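Local structure of aspartate aminotransferase, cytoplasmic (6JPK) at residues F113-F122 / V280-T291; F165-I174 / W202-L210. The protein catalyses the reversible, pyridoxal 5'-phosphate-dependent transfer of an amino group between L-aspartate and 2-oxoglutarate, giving oxaloacetate and L-glutamate. The protein carries 1 engineered substitution. All coordinates share one frame; numbering follows the deposited sequence.

Interaction 1: F113-F122 / V280-T291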
loop_
_atom_site.group_PDB
_atom_site.type_symbol
_atom_site.label_atom_id
_atom_site.label_comp_id
_atom_site.label_asym_id
_atom_site.label_seq_id
_atom_site.Cartn_x
_atom_site.Cartn_y
_atom_site.Cartn_z
ATOM N N PHE A 113 -8.442 -6.160 -0.986
ATOM C CA PHE A 113 -8.357 -5.658 -2.352
ATOM C C PHE A 113 -7.719 -6.694 -3.264
ATOM O O PHE A 113 -8.192 -6.930 -4.386
ATOM C CB PHE A 113 -7.574 -4.343 -2.390
ATOM C CG PHE A 113 -7.399 -3.791 -3.779
ATOM C CD1 PHE A 113 -6.243 -4.049 -4.502
ATOM C CD2 PHE A 113 -8.402 -3.044 -4.372
ATOM C CE1 PHE A 113 -6.083 -3.562 -5.794
ATOM C CE2 PHE A 113 -8.252 -2.545 -5.656
ATOM C CZ PHE A 113 -7.092 -2.801 -6.371
ATOM N N LEU A 114 -6.662 -7.353 -2.781
ATOM C CA LEU A 114 -6.016 -8.405 -3.565
ATOM C C LEU A 114 -6.983 -9.539 -3.868
ATOM O O LEU A 114 -7.097 -9.984 -5.017
ATOM C CB LEU A 114 -4.807 -8.961 -2.812
ATOM C CG LEU A 114 -3.397 -8.514 -3.175
ATOM C CD1 LEU A 114 -2.402 -9.293 -2.313
ATOM C CD2 LEU A 114 -3.133 -8.746 -4.661
ATOM N N ALA A 115 -7.646 -10.060 -2.835
ATOM C CA ALA A 115 -8.537 -11.191 -3.042
ATOM C C ALA A 115 -9.658 -10.824 -3.997
ATOM O O ALA A 115 -9.991 -11.596 -4.904
ATOM C CB ALA A 115 -9.097 -11.670 -1.703
ATOM N N ALA A 116 -10.236 -9.632 -3.824
ATOM C CA ALA A 116 -11.365 -9.228 -4.653
ATOM C C ALA A 116 -10.939 -8.999 -6.098
ATOM O O ALA A 116 -11.653 -9.401 -7.020
ATOM C CB ALA A 116 -12.018 -7.970 -4.084
ATOM N N SER A 117 -9.786 -8.349 -6.314
ATOM C CA SER A 117 -9.275 -8.185 -7.675
ATOM C C SER A 117 -9.069 -9.536 -8.343
ATOM O O SER A 117 -9.521 -9.761 -9.471
ATOM C CB SER A 117 -7.958 -7.407 -7.681
ATOM O OG SER A 117 -8.107 -6.136 -7.089
ATOM N N PHE A 118 -8.393 -10.455 -7.651
ATOM C CA PHE A 118 -8.191 -11.781 -8.220
ATOM C C PHE A 118 -9.526 -12.470 -8.506
ATOM O O PHE A 118 -9.741 -13.014 -9.598
ATOM C CB PHE A 118 -7.343 -12.654 -7.290
ATOM C CG PHE A 118 -7.208 -14.055 -7.796
ATOM C CD1 PHE A 118 -6.277 -14.359 -8.768
ATOM C CD2 PHE A 118 -8.072 -15.049 -7.365
ATOM C CE1 PHE A 118 -6.175 -15.644 -9.277
ATOM C CE2 PHE A 118 -7.982 -16.318 -7.865
ATOM C CZ PHE A 118 -7.024 -16.621 -8.835
ATOM N N ILE A 119 -10.431 -12.472 -7.527
ATOM C CA ILE A 119 -11.690 -13.200 -7.689
ATOM C C ILE A 119 -12.538 -12.583 -8.802
ATOM O O ILE A 119 -13.202 -13.301 -9.559
ATOM C CB ILE A 119 -12.442 -13.263 -6.346
ATOM C CG1 ILE A 119 -11.699 -14.208 -5.384
ATOM C CG2 ILE A 119 -13.880 -13.751 -6.542
ATOM C CD1 ILE A 119 -12.085 -14.040 -3.906
ATOM N N GLU A 120 -12.524 -11.253 -8.929
ATOM C CA GLU A 120 -13.277 -10.613 -10.008
ATOM C C GLU A 120 -12.769 -11.064 -11.376
ATOM O O GLU A 120 -13.555 -11.468 -12.239
ATOM C CB GLU A 120 -13.208 -9.088 -9.874
ATOM C CG GLU A 120 -14.120 -8.337 -10.853
ATOM C CD GLU A 120 -13.541 -8.219 -12.258
ATOM O OE1 GLU A 120 -14.330 -8.253 -13.223
ATOM O OE2 GLU A 120 -12.306 -8.106 -12.409
ATOM N N THR A 121 -11.451 -11.016 -11.587
ATOM C CA THR A 121 -10.889 -11.356 -12.895
ATOM C C THR A 121 -11.041 -12.841 -13.215
ATOM O O THR A 121 -11.422 -13.203 -14.334
ATOM C CB THR A 121 -9.408 -10.950 -12.945
ATOM O OG1 THR A 121 -9.305 -9.532 -12.838
ATOM C CG2 THR A 121 -8.739 -11.413 -14.244
ATOM N N PHE A 122 -10.752 -13.720 -12.259
ATOM C CA PHE A 122 -10.622 -15.142 -12.557
ATOM C C PHE A 122 -11.823 -15.972 -12.132
ATOM O O PHE A 122 -11.840 -17.182 -12.380
ATOM C CB PHE A 122 -9.336 -15.683 -11.917
ATOM C CG PHE A 122 -8.085 -15.133 -12.558
ATOM C CD1 PHE A 122 -7.617 -15.667 -13.754
ATOM C CD2 PHE A 122 -7.418 -14.054 -12.000
ATOM C CE1 PHE A 122 -6.474 -15.154 -14.370
ATOM C CE2 PHE A 122 -6.272 -13.534 -12.613
ATOM C CZ PHE A 122 -5.806 -14.092 -13.800
ATOM N N VAL A 280 -2.170 -19.491 -8.919
ATOM C CA VAL A 280 -2.839 -18.357 -8.294
ATOM C C VAL A 280 -1.812 -17.346 -7.795
ATOM O O VAL A 280 -1.954 -16.133 -8.002
ATOM C CB VAL A 280 -3.758 -18.855 -7.159
ATOM C CG1 VAL A 280 -4.234 -17.705 -6.268
ATOM C CG2 VAL A 280 -4.928 -19.633 -7.728
ATOM N N LEU A 281 -0.764 -17.830 -7.118
ATOM C CA LEU A 281 0.266 -16.926 -6.606
ATOM C C LEU A 281 0.857 -16.071 -7.724
ATOM O O LEU A 281 1.020 -14.859 -7.561
ATOM C CB LEU A 281 1.365 -17.717 -5.896
ATOM C CG LEU A 281 2.494 -16.882 -5.288
ATOM C CD1 LEU A 281 1.974 -15.944 -4.207
ATOM C CD2 LEU A 281 3.568 -17.809 -4.734
ATOM N N SER A 282 1.150 -16.676 -8.882
ATOM C CA SER A 282 1.744 -15.915 -9.980
ATOM C C SER A 282 0.822 -14.790 -10.444
ATOM O O SER A 282 1.289 -13.697 -10.801
ATOM C CB SER A 282 2.093 -16.850 -11.147
ATOM O OG SER A 282 0.930 -17.337 -11.810
ATOM N N GLN A 283 -0.494 -15.037 -10.453
ATOM C CA GLN A 283 -1.438 -14.003 -10.862
ATOM C C GLN A 283 -1.619 -12.933 -9.796
ATOM O O GLN A 283 -1.841 -11.761 -10.133
ATOM C CB GLN A 283 -2.792 -14.633 -11.200
ATOM C CG GLN A 283 -2.735 -15.555 -12.390
ATOM C CD GLN A 283 -2.318 -14.831 -13.655
ATOM O OE1 GLN A 283 -2.456 -13.605 -13.760
ATOM N NE2 GLN A 283 -1.796 -15.582 -14.619
ATOM N N LEU A 284 -1.563 -13.320 -8.518
ATOM C CA LEU A 284 -1.630 -12.339 -7.438
ATOM C C LEU A 284 -0.443 -11.387 -7.491
ATOM O O LEU A 284 -0.577 -10.206 -7.155
ATOM C CB LEU A 284 -1.672 -13.053 -6.083
ATOM C CG LEU A 284 -2.938 -13.857 -5.765
ATOM C CD1 LEU A 284 -2.702 -14.695 -4.531
ATOM C CD2 LEU A 284 -4.127 -12.911 -5.541
ATOM N N CYS A 285 0.725 -11.892 -7.900
ATOM C CA CYS A 285 1.911 -11.053 -8.041
ATOM C C CYS A 285 1.738 -10.017 -9.144
ATOM O O CYS A 285 2.279 -8.909 -9.038
ATOM C CB CYS A 285 3.144 -11.919 -8.322
ATOM S SG CYS A 285 3.717 -12.832 -6.849
ATOM N N ILE A 286 0.999 -10.357 -10.201
ATOM C CA ILE A 286 0.716 -9.385 -11.258
ATOM C C ILE A 286 -0.114 -8.229 -10.713
ATOM O O ILE A 286 0.187 -7.055 -10.962
ATOM C CB ILE A 286 0.021 -10.070 -12.446
ATOM C CG1 ILE A 286 0.993 -11.034 -13.131
ATOM C CG2 ILE A 286 -0.520 -9.022 -13.429
ATOM C CD1 ILE A 286 0.364 -11.800 -14.267
ATOM N N VAL A 287 -1.166 -8.539 -9.949
ATOM C CA VAL A 287 -1.957 -7.476 -9.328
ATOM C C VAL A 287 -1.082 -6.613 -8.422
ATOM O O VAL A 287 -1.079 -5.381 -8.522
ATOM C CB VAL A 287 -3.153 -8.073 -8.563
ATOM C CG1 VAL A 287 -3.886 -6.968 -7.789
ATOM C CG2 VAL A 287 -4.100 -8.767 -9.534
ATOM N N GLN A 288 -0.335 -7.253 -7.514
ATOM C CA GLN A 288 0.560 -6.543 -6.598
ATOM C C GLN A 288 1.540 -5.641 -7.348
ATOM O O GLN A 288 1.761 -4.482 -6.967
ATOM C CB GLN A 288 1.328 -7.570 -5.754
ATOM C CG GLN A 288 2.216 -6.991 -4.636
ATOM C CD GLN A 288 1.538 -7.097 -3.279
ATOM O OE1 GLN A 288 0.362 -6.760 -3.143
ATOM N NE2 GLN A 288 2.268 -7.585 -2.272
ATOM N N ARG A 289 2.149 -6.165 -8.415
ATOM C CA ARG A 289 3.164 -5.407 -9.138
ATOM C C ARG A 289 2.606 -4.095 -9.671
ATOM O O ARG A 289 3.317 -3.083 -9.705
ATOM C CB ARG A 289 3.735 -6.241 -10.295
ATOM C CG ARG A 289 5.118 -5.774 -10.777
ATOM C CD ARG A 289 5.778 -6.717 -11.807
ATOM N NE ARG A 289 5.908 -8.099 -11.336
ATOM C CZ ARG A 289 5.351 -9.153 -11.935
ATOM N NH1 ARG A 289 4.638 -8.988 -13.044
ATOM N NH2 ARG A 289 5.514 -10.377 -11.436
ATOM N N ASN A 290 1.340 -4.096 -10.098
ATOM C CA ASN A 290 0.730 -2.973 -10.790
ATOM C C ASN A 290 -0.095 -2.080 -9.875
ATOM O O ASN A 290 -0.772 -1.173 -10.365
ATOM C CB ASN A 290 -0.130 -3.486 -11.946
ATOM C CG ASN A 290 0.716 -4.030 -13.078
ATOM O OD1 ASN A 290 1.318 -3.263 -13.826
ATOM N ND2 ASN A 290 0.814 -5.354 -13.174
ATOM N N THR A 291 -0.067 -2.319 -8.565
ATOM C CA THR A 291 -0.703 -1.444 -7.586
ATOM C C THR A 291 0.309 -0.814 -6.643
ATOM O O THR A 291 0.293 0.405 -6.450
ATOM C CB THR A 291 -1.753 -2.210 -6.749
ATOM O OG1 THR A 291 -1.167 -3.417 -6.236
ATOM C CG2 THR A 291 -3.005 -2.551 -7.580
#
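Phe118 packs its ring against Val280, Gln283 and Leu284. With CG anti to the backbone N (chi1 175°), its ring extends from helix 107-127 to meet helix 274-289, where Val280 places CG1 over one face, 4.3 Å from the ring centroid, in a CH-pi contact. The opposite face is taken by CB of Phe122, one turn further along its own helix, while CB of Gln283 meets the ring at its edge. CD2 of Leu284 closes on the root of the side chain, 3.7 Å from CB of Phe118. Gln283 is bent at chi2, which lays its aliphatic part and amide against the tip of Phe122; OE1 comes within 3.4 Å of CZ of Phe122, the amide plane turned 51° from the ring. The NE2 end instead bonds the backbone O of Glu10 of the second subunit. At the other end of the contact Leu114 and Val287 slide past each other, CD2 of Leu114 lying 3.7 Å from CG1 of Val287. CE1 of Phe113 touches the methyl CG2 of Thr291 just beyond the helix, and OG of Ser117 bonds the O of Phe113 from above the carbonyl plane. The short helical segments cross at 115° with their axes 10.0 Å apart. Beneath them lie the edge strand 100-106, whose Met103 meets Leu114 and Gln288, and strand 264-270, whose Met267 meets Leu284; helix 140-147 packs on Phe113 through Leu144, and Phe6 of the second subunit meets the Phe118 ring, so the helix pair forms part of the dimer interface.

Interaction 2: F165-I174 / W202-L210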
loop_
_atom_site.group_PDB
_atom_site.type_symbol
_atom_site.label_atom_id
_atom_site.label_comp_id
_atom_site.label_asym_id
_atom_site.label_seq_id
_atom_site.Cartn_x
_atom_site.Cartn_y
_atom_site.Cartn_z
ATOM N N PHE A 165 -27.514 -12.511 16.846
ATOM C CA PHE A 165 -27.167 -12.918 15.492
ATOM C C PHE A 165 -28.388 -13.539 14.818
ATOM O O PHE A 165 -29.008 -14.457 15.364
ATOM C CB PHE A 165 -25.987 -13.901 15.544
ATOM C CG PHE A 165 -25.773 -14.715 14.272
ATOM C CD1 PHE A 165 -25.717 -14.109 13.026
ATOM C CD2 PHE A 165 -25.589 -16.087 14.346
ATOM C CE1 PHE A 165 -25.518 -14.866 11.866
ATOM C CE2 PHE A 165 -25.378 -16.858 13.190
ATOM C CZ PHE A 165 -25.350 -16.247 11.950
ATOM N N ASP A 166 -28.730 -13.031 13.631
ATOM C CA ASP A 166 -29.876 -13.522 12.861
ATOM C C ASP A 166 -29.462 -14.784 12.097
ATOM O O ASP A 166 -29.285 -14.802 10.876
ATOM C CB ASP A 166 -30.391 -12.429 11.931
ATOM C CG ASP A 166 -31.704 -12.798 11.264
ATOM O OD1 ASP A 166 -32.158 -13.958 11.423
ATOM O OD2 ASP A 166 -32.278 -11.928 10.568
ATOM N N TYR A 167 -29.310 -15.860 12.860
ATOM C CA TYR A 167 -28.876 -17.137 12.300
ATOM C C TYR A 167 -29.828 -17.630 11.211
ATOM O O TYR A 167 -29.393 -18.046 10.129
ATOM C CB TYR A 167 -28.759 -18.156 13.433
ATOM C CG TYR A 167 -28.671 -19.587 12.998
ATOM C CD1 TYR A 167 -27.538 -20.073 12.347
ATOM C CD2 TYR A 167 -29.718 -20.468 13.250
ATOM C CE1 TYR A 167 -27.455 -21.405 11.952
ATOM C CE2 TYR A 167 -29.649 -21.799 12.860
ATOM C CZ TYR A 167 -28.516 -22.262 12.218
ATOM O OH TYR A 167 -28.459 -23.583 11.838
ATOM N N GLU A 168 -31.134 -17.605 11.484
ATOM C CA GLU A 168 -32.086 -18.151 10.516
ATOM C C GLU A 168 -32.124 -17.320 9.237
ATOM O O GLU A 168 -32.254 -17.872 8.140
ATOM C CB GLU A 168 -33.481 -18.249 11.137
ATOM C CG GLU A 168 -33.587 -19.228 12.321
ATOM C CD GLU A 168 -33.441 -20.701 11.929
ATOM O OE1 GLU A 168 -33.689 -21.053 10.752
ATOM O OE2 GLU A 168 -33.086 -21.515 12.813
ATOM N N GLY A 169 -32.011 -15.994 9.352
ATOM C CA GLY A 169 -31.957 -15.162 8.158
ATOM C C GLY A 169 -30.705 -15.387 7.326
ATOM O O GLY A 169 -30.772 -15.467 6.095
ATOM N N MET A 170 -29.541 -15.482 7.978
ATOM C CA MET A 170 -28.314 -15.778 7.241
ATOM C C MET A 170 -28.396 -17.140 6.550
ATOM O O MET A 170 -28.085 -17.270 5.359
ATOM C CB MET A 170 -27.108 -15.723 8.186
ATOM C CG MET A 170 -25.798 -16.186 7.541
ATOM S SD MET A 170 -24.362 -15.815 8.565
ATOM C CE MET A 170 -23.015 -16.302 7.452
ATOM N N LEU A 171 -28.808 -18.171 7.290
ATOM C CA LEU A 171 -28.928 -19.508 6.712
ATOM C C LEU A 171 -29.854 -19.503 5.502
ATOM O O LEU A 171 -29.565 -20.130 4.474
ATOM C CB LEU A 171 -29.454 -20.476 7.774
ATOM C CG LEU A 171 -28.771 -21.833 7.950
ATOM C CD1 LEU A 171 -28.777 -22.543 6.649
ATOM C CD2 LEU A 171 -27.337 -21.677 8.440
ATOM N N SER A 172 -30.976 -18.794 5.608
ATOM C CA SER A 172 -31.941 -18.789 4.523
ATOM C C SER A 172 -31.359 -18.126 3.281
ATOM O O SER A 172 -31.570 -18.602 2.158
ATOM C CB SER A 172 -33.222 -18.094 4.991
ATOM O OG SER A 172 -34.103 -17.902 3.911
ATOM N N THR A 173 -30.601 -17.042 3.466
ATOM C CA THR A 173 -29.939 -16.392 2.337
ATOM C C THR A 173 -28.889 -17.305 1.710
ATOM O O THR A 173 -28.771 -17.368 0.480
ATOM C CB THR A 173 -29.322 -15.062 2.783
ATOM O OG1 THR A 173 -30.370 -14.173 3.191
ATOM C CG2 THR A 173 -28.541 -14.393 1.643
ATOM N N ILE A 174 -28.130 -18.034 2.530
ATOM C CA ILE A 174 -27.149 -18.964 1.973
ATOM C C ILE A 174 -27.831 -19.984 1.069
ATOM O O ILE A 174 -27.363 -20.262 -0.040
ATOM C CB ILE A 174 -26.352 -19.655 3.095
ATOM C CG1 ILE A 174 -25.440 -18.645 3.801
ATOM C CG2 ILE A 174 -25.544 -20.837 2.513
ATOM C CD1 ILE A 174 -24.814 -19.162 5.085
ATOM N N TRP A 202 -22.062 -22.258 13.337
ATOM C CA TRP A 202 -21.048 -22.282 12.285
ATOM C C TRP A 202 -21.107 -23.571 11.477
ATOM O O TRP A 202 -20.974 -23.549 10.245
ATOM C CB TRP A 202 -19.652 -22.139 12.887
ATOM C CG TRP A 202 -19.116 -20.745 13.013
ATOM C CD1 TRP A 202 -18.661 -20.146 14.150
ATOM C CD2 TRP A 202 -18.923 -19.803 11.956
ATOM N NE1 TRP A 202 -18.206 -18.879 13.867
ATOM C CE2 TRP A 202 -18.358 -18.646 12.526
ATOM C CE3 TRP A 202 -19.174 -19.826 10.578
ATOM C CZ2 TRP A 202 -18.054 -17.512 11.771
ATOM C CZ3 TRP A 202 -18.861 -18.710 9.833
ATOM C CH2 TRP A 202 -18.312 -17.562 10.434
ATOM N N LEU A 203 -21.246 -24.711 12.158
ATOM C CA LEU A 203 -21.261 -25.990 11.452
ATOM C C LEU A 203 -22.433 -26.057 10.483
ATOM O O LEU A 203 -22.295 -26.537 9.352
ATOM C CB LEU A 203 -21.329 -27.141 12.458
ATOM C CG LEU A 203 -20.130 -27.308 13.398
ATOM C CD1 LEU A 203 -20.389 -28.472 14.351
ATOM C CD2 LEU A 203 -18.842 -27.521 12.607
ATOM N N SER A 204 -23.598 -25.568 10.908
ATOM C CA SER A 204 -24.749 -25.508 10.012
ATOM C C SER A 204 -24.524 -24.504 8.879
ATOM O O SER A 204 -24.937 -24.744 7.738
ATOM C CB SER A 204 -25.992 -25.165 10.828
ATOM O OG SER A 204 -27.069 -24.781 9.996
ATOM N N ILE A 205 -23.867 -23.377 9.169
ATOM C CA ILE A 205 -23.525 -22.419 8.119
ATOM C C ILE A 205 -22.602 -23.064 7.082
ATOM O O ILE A 205 -22.808 -22.926 5.869
ATOM C CB ILE A 205 -22.892 -21.155 8.730
ATOM C CG1 ILE A 205 -23.944 -20.313 9.448
ATOM C CG2 ILE A 205 -22.204 -20.313 7.655
ATOM C CD1 ILE A 205 -23.329 -19.248 10.356
ATOM N N PHE A 206 -21.571 -23.777 7.545
ATOM C CA PHE A 206 -20.647 -24.430 6.615
ATOM C C PHE A 206 -21.363 -25.464 5.760
ATOM O O PHE A 206 -21.120 -25.557 4.550
ATOM C CB PHE A 206 -19.493 -25.091 7.377
ATOM C CG PHE A 206 -18.561 -24.116 8.042
ATOM C CD1 PHE A 206 -18.384 -22.843 7.522
ATOM C CD2 PHE A 206 -17.867 -24.475 9.194
ATOM C CE1 PHE A 206 -17.520 -21.947 8.129
ATOM C CE2 PHE A 206 -16.999 -23.582 9.809
ATOM C CZ PHE A 206 -16.827 -22.317 9.276
ATOM N N GLU A 207 -22.259 -26.245 6.369
ATOM C CA GLU A 207 -22.996 -27.264 5.623
ATOM C C GLU A 207 -23.769 -26.652 4.457
ATOM O O GLU A 207 -23.754 -27.180 3.339
ATOM C CB GLU A 207 -23.951 -28.014 6.558
ATOM C CG GLU A 207 -24.786 -29.080 5.855
ATOM C CD GLU A 207 -26.286 -28.940 6.114
ATOM O OE1 GLU A 207 -26.672 -28.684 7.281
ATOM O OE2 GLU A 207 -27.079 -29.080 5.146
ATOM N N SER A 208 -24.472 -25.547 4.703
ATOM C CA SER A 208 -25.268 -24.950 3.636
ATOM C C SER A 208 -24.389 -24.257 2.597
ATOM O O SER A 208 -24.705 -24.287 1.401
ATOM C CB SER A 208 -26.285 -23.980 4.227
ATOM O OG SER A 208 -27.282 -24.684 4.948
ATOM N N LEU A 209 -23.281 -23.629 3.031
ATOM C CA LEU A 209 -22.342 -23.047 2.072
ATOM C C LEU A 209 -21.798 -24.103 1.115
ATOM O O LEU A 209 -21.676 -23.854 -0.088
ATOM C CB LEU A 209 -21.184 -22.354 2.802
ATOM C CG LEU A 209 -21.431 -21.027 3.528
ATOM C CD1 LEU A 209 -20.286 -20.752 4.512
ATOM C CD2 LEU A 209 -21.556 -19.873 2.540
ATOM N N LEU A 210 -21.450 -25.288 1.629
ATOM C CA LEU A 210 -20.942 -26.345 0.755
ATOM C C LEU A 210 -22.048 -26.930 -0.118
ATOM O O LEU A 210 -21.811 -27.251 -1.286
ATOM C CB LEU A 210 -20.290 -27.453 1.576
ATOM C CG LEU A 210 -19.257 -26.967 2.590
ATOM C CD1 LEU A 210 -19.127 -28.013 3.656
ATOM C CD2 LEU A 210 -17.927 -26.678 1.958
#
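Tyr167 and Ser204 join their hydroxyls across the two helices, OH to OG at 2.6 Å, a short hydrogen bond whose proton cannot be assigned to one oxygen or the other. A chi1 of 165° swings the Tyr167 ring away from its own N and alongside its carbonyl carbon; the ring presents its edge to the partner helix, and Ser204 OG and Ile205 CG1 both lie near the ring plane. Below it, Leu171 spreads its two methyls over the same face of helix 199-211: CD2 sits 3.8 Å from CG1 of Ile205, and CD1 points at Ser208. A phenylalanine in place of Tyr167 would probably leave Ser204 OG without its hydroxyl partner across the helices and remove the one hydrogen bond between the segments. The helical segments run nearly parallel, 15° apart with axes 9.6 Å from each other, as expected of neighbouring helices on one face of the central beta-sheet in the alpha/beta large domain of a fold-type I aminotransferase. Ile205 packs against Phe165, Met170 and Ile174. The extended chain of Met170 crosses it at about a right angle, SD 4.0 Å from CD1 of Ile205. Phe165 comes head-on toward Ile205, its CZ 4.0 Å from the same CD1 of Ile205. Ile174 also crosses Ile205 at about a right angle, its CD1 lying 3.8 Å from CG2 of Ile205. The CG2 branch of Ile174 presses instead on the backbone of the partner helix, 3.6 Å from N of Leu209. Strand 182-186 meets both helices from beneath, Phe183 touching Ile174 and Leu209, and Leu185 touching Met170 and Leu209. At the start of helix 167-176, Asp166 serves as N-cap, its OD1 accepting from N of Gly169 at 2.9 Å.

In the fold
Both interactions pair helices that pack against the central mixed sheet of the large domain, with centres 29 Å apart and nearest atoms about 13 Å apart, so they do not touch. Along the chain, segment 113-122 comes first, then 165-174 and 202-210, and last 280-291; both segments of interaction 2 lie between the two segments of interaction 1. Interaction 1 lies by strands 100-106 and 264-270 at one margin of the sheet, against the second subunit. Interaction 2 adjoins strands 152-159 and 182-186 further across it, where no other chain touches its segments. The two contacts thus cover different parts of one sheet, the first forming part of the homodimer interface and the second inside a single subunit.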